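PDB 3ZBH: ESXA from Geobacillus thermodenitrificans, which is of unknown function but, as a WXG100 (ESAT-6 family) protein, is probably a small helical substrate of a type VII secretion system. Local coordinates for residues A33-D36 against Q37-H40; S50-A53 against F54-Y58. All coordinates share one frame; numbering follows the deposited sequence.

Interaction 1. Residues A33-D36 against Q37-H40; sequences ARLD and QMSH
Leu35 and Met38 meet one turn apart on the same helix, their side chains running at a slant to one another so that the leucine methyl CD2 lies 3.9 Å from the thioether methyl CE of Met38. The methionine reaches back along the helix: its CG is placed beside its own backbone N (chi1 -74°), and the bend at chi3 (66°) swings CE round toward the leucine. On the way Met38 CG passes close to Arg34 O, 3.4 Å away. That same oxygen accepts the backbone bond from Met38 N at 2.9 Å.

Ser39 turns its hydroxyl back in a similar way. Ser39 OG gives a weak hydrogen bond of 3.3 Å to Leu35 O, which already takes Ser39 N at 3.0 Å, so Leu35 O receives both the backbone N-H and the buried hydroxyl of the serine. A second shared acceptor is Asp36 O. His40 ND1 approaches it at 3.2 Å, a weak and strongly bent bond (121° at the hydrogen), while His40 N and Ser39 N make weak backbone bonds to the same oxygen; the first torsion of the histidine, with CG beside its own N, sets the imidazole back near that carbonyl.

The carboxylate of Asp36 leaves this stretch altogether. It pairs with Tyr58 and forms a salt bridge with Arg62, both on helix 48-95, against which Leu35 and Ser39 also pack. Arg34 forms a salt bridge with Glu24 of the second subunit, and Leu35 and Met38 rest on Leu72 and Gln20 of that subunit, so this part of helix 11-45 faces both its own hairpin partner and the dimer mate.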
# COMPACT_ATOMS: atom_id res chain seq x y z
N ALA B 33 -7.71 -5.98 -0.45
CA ALA B 33 -8.75 -6.85 0.08
C ALA B 33 -9.35 -6.28 1.37
O ALA B 33 -10.57 -6.26 1.52
CB ALA B 33 -8.18 -8.24 0.32
N ARG B 34 -8.51 -5.82 2.29
CA ARG B 34 -9.02 -5.20 3.53
C ARG B 34 -9.81 -3.90 3.29
O ARG B 34 -10.90 -3.70 3.87
CB ARG B 34 -7.91 -4.95 4.55
CG ARG B 34 -7.20 -6.20 5.06
CD ARG B 34 -6.30 -5.85 6.24
NE ARG B 34 -5.28 -4.83 5.95
CZ ARG B 34 -4.07 -5.08 5.43
NH1 ARG B 34 -3.71 -6.31 5.11
NH2 ARG B 34 -3.21 -4.07 5.24
N LEU B 35 -9.27 -3.03 2.44
CA LEU B 35 -10.00 -1.83 2.03
C LEU B 35 -11.29 -2.14 1.26
O LEU B 35 -12.26 -1.41 1.37
CB LEU B 35 -9.11 -0.91 1.18
CG LEU B 35 -7.85 -0.38 1.88
CD1 LEU B 35 -7.09 0.50 0.89
CD2 LEU B 35 -8.23 0.41 3.13
N ASP B 36 -11.32 -3.22 0.48
CA ASP B 36 -12.56 -3.59 -0.19
C ASP B 36 -13.68 -3.87 0.82
O ASP B 36 -14.83 -3.41 0.67
CB ASP B 36 -12.37 -4.82 -1.10
CG ASP B 36 -11.67 -4.50 -2.41
OD1 ASP B 36 -11.52 -3.30 -2.79
OD2 ASP B 36 -11.26 -5.48 -3.05
N GLN B 37 -13.33 -4.62 1.86
CA GLN B 37 -14.29 -4.95 2.90
C GLN B 37 -14.65 -3.73 3.78
O GLN B 37 -15.83 -3.52 4.13
CB GLN B 37 -13.70 -6.06 3.76
CG GLN B 37 -14.66 -6.52 4.84
CD GLN B 37 -14.17 -7.80 5.47
OE1 GLN B 37 -13.34 -7.78 6.40
NE2 GLN B 37 -14.68 -8.92 4.99
N MET B 38 -13.65 -2.94 4.14
CA MET B 38 -13.88 -1.63 4.80
C MET B 38 -14.82 -0.69 4.06
O MET B 38 -15.57 0.08 4.70
CB MET B 38 -12.57 -0.92 5.12
CG MET B 38 -11.84 -1.56 6.29
SD MET B 38 -10.09 -1.18 6.27
CE MET B 38 -10.09 0.59 6.53
N SER B 39 -14.83 -0.77 2.73
CA SER B 39 -15.75 0.01 1.92
C SER B 39 -17.20 -0.44 2.14
O SER B 39 -18.09 0.39 2.21
CB SER B 39 -15.43 -0.10 0.43
OG SER B 39 -14.36 0.76 0.12
N HIS B 40 -17.42 -1.75 2.20
CA HIS B 40 -18.74 -2.29 2.52
C HIS B 40 -19.18 -1.91 3.89
O HIS B 40 -20.33 -1.49 4.08
CB HIS B 40 -18.73 -3.82 2.39
CG HIS B 40 -18.74 -4.29 0.97
ND1 HIS B 40 -17.67 -4.89 0.40
CD2 HIS B 40 -19.73 -4.24 0.00
CE1 HIS B 40 -17.97 -5.19 -0.88
NE2 HIS B 40 -19.23 -4.79 -1.12

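Interaction 2. Residues S50-A53 against F54-Y58; sequences SSEA and FIQQY
Residues 50-53 and 54-58 are successive turns near the start of helix 48-95, just after the loop that reverses the chain, and their contact is a local one between side chains and carbonyls of neighbouring turns. Ile55 N bonds to Ser51 O at 3.0 Å, whereas the bonds from Phe54 N to Ser50 O and from Gln56 N to Glu52 O are weak.

On one flank Glu52 bends at chi2 (42°), which brings its carboxylate alongside the next turn, OE2 lying 3.7 Å from Gln56 CB. The two side chains pass at a slant, and although the carboxylate and amide planes are nearly parallel, the touch is made through the aliphatic part of the glutamine. Gln57 folds the other way: with CG beside its own N (chi1 -69°), the side chain turns back toward the preceding turn, and NE2 makes a weak hydrogen bond of 3.4 Å to Ala53 O. Ile55 CG1 lies beyond the carbonyl oxygen of Ser51, 3.6 Å from it.

Phe54 points its ring away from the preceding turn, and CB of Tyr58 sits 3.8 Å above one face, toward the rim. The ring packs on Ser39 and Leu42 of helix 11-45 and meets Tyr21 of the second subunit edge-to-face. Phe54 and Tyr58 face the hairpin partner and the second subunit while Glu52 and Gln56 are exposed, an amphipathic pattern consistent with the two-helix hairpin of WXG100 proteins, here assembled as a dimer.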
# COMPACT_ATOMS: atom_id res chain seq x y z
N SER B 50 -22.26 10.37 1.72
CA SER B 50 -20.93 10.30 2.33
C SER B 50 -20.19 9.03 1.85
O SER B 50 -18.97 9.06 1.59
CB SER B 50 -21.05 10.32 3.85
OG SER B 50 -21.53 11.58 4.29
N SER B 51 -20.95 7.93 1.74
CA SER B 51 -20.44 6.66 1.21
C SER B 51 -20.07 6.72 -0.27
O SER B 51 -19.02 6.22 -0.66
CB SER B 51 -21.46 5.54 1.45
OG SER B 51 -21.39 5.11 2.79
N GLU B 52 -20.93 7.35 -1.06
CA GLU B 52 -20.70 7.52 -2.50
C GLU B 52 -19.48 8.42 -2.80
O GLU B 52 -18.84 8.30 -3.86
CB GLU B 52 -21.97 8.05 -3.19
CG GLU B 52 -21.90 8.17 -4.71
CD GLU B 52 -21.23 6.98 -5.39
OE1 GLU B 52 -21.73 5.84 -5.24
OE2 GLU B 52 -20.20 7.18 -6.06
N ALA B 53 -19.16 9.29 -1.84
CA ALA B 53 -18.03 10.20 -1.99
C ALA B 53 -16.73 9.41 -1.85
O ALA B 53 -15.80 9.56 -2.67
CB ALA B 53 -18.12 11.33 -0.97
N PHE B 54 -16.67 8.54 -0.84
CA PHE B 54 -15.52 7.67 -0.65
C PHE B 54 -15.36 6.65 -1.77
O PHE B 54 -14.26 6.50 -2.28
CB PHE B 54 -15.52 6.97 0.72
CG PHE B 54 -14.43 5.94 0.86
CD1 PHE B 54 -13.13 6.33 1.16
CD2 PHE B 54 -14.70 4.59 0.67
CE1 PHE B 54 -12.12 5.39 1.28
CE2 PHE B 54 -13.69 3.65 0.79
CZ PHE B 54 -12.40 4.04 1.10
N ILE B 55 -16.45 5.97 -2.16
CA ILE B 55 -16.37 4.85 -3.12
C ILE B 55 -15.86 5.24 -4.49
O ILE B 55 -15.13 4.47 -5.11
CB ILE B 55 -17.73 4.14 -3.31
CG1 ILE B 55 -17.94 3.11 -2.21
CG2 ILE B 55 -17.82 3.43 -4.67
CD1 ILE B 55 -19.32 2.51 -2.21
N GLN B 56 -16.28 6.41 -4.95
CA GLN B 56 -15.91 6.90 -6.27
C GLN B 56 -14.40 7.17 -6.34
O GLN B 56 -13.76 6.79 -7.30
CB GLN B 56 -16.72 8.15 -6.61
CG GLN B 56 -16.92 8.40 -8.10
CD GLN B 56 -15.76 9.15 -8.74
OE1 GLN B 56 -15.20 8.70 -9.75
NE2 GLN B 56 -15.39 10.29 -8.15
N GLN B 57 -13.84 7.79 -5.31
CA GLN B 57 -12.40 8.05 -5.25
C GLN B 57 -11.61 6.77 -5.03
O GLN B 57 -10.62 6.54 -5.70
CB GLN B 57 -12.10 9.01 -4.11
CG GLN B 57 -12.61 10.42 -4.36
CD GLN B 57 -12.25 11.34 -3.22
OE1 GLN B 57 -11.07 11.56 -2.92
NE2 GLN B 57 -13.26 11.87 -2.55
N TYR B 58 -12.06 5.95 -4.09
CA TYR B 58 -11.45 4.65 -3.84
C TYR B 58 -11.34 3.81 -5.11
O TYR B 58 -10.24 3.35 -5.49
CB TYR B 58 -12.23 3.88 -2.76
CG TYR B 58 -11.68 2.50 -2.57
CD1 TYR B 58 -10.40 2.33 -2.06
CD2 TYR B 58 -12.40 1.36 -2.97
CE1 TYR B 58 -9.84 1.07 -1.90
CE2 TYR B 58 -11.86 0.08 -2.78
CZ TYR B 58 -10.58 -0.05 -2.26
OH TYR B 58 -9.97 -1.27 -2.09

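Interaction 1 and interaction 2 lie on the two arms of the hairpin, one on each side of the turn between helices 11-45 and 48-95, with centres 12 Å apart. They meet directly: Asp36 OD1 and Tyr58 OH are 2.6 Å apart, a probable hydrogen bond that would tie the arms, while Leu35 CB lies 3.4 Å from the same hydroxyl. Ser39 OG packs close to the Phe54 ring, 3.0 Å from CE2. Both contacts also touch the second subunit: Tyr21 of that subunit, whose ring meets interaction 2, also makes a weak hydrogen bond through OH to Met38 O of interaction 1. An acetate ion, probably from the crystallisation liquor, lies about 6 Å from the Asp36 side chain.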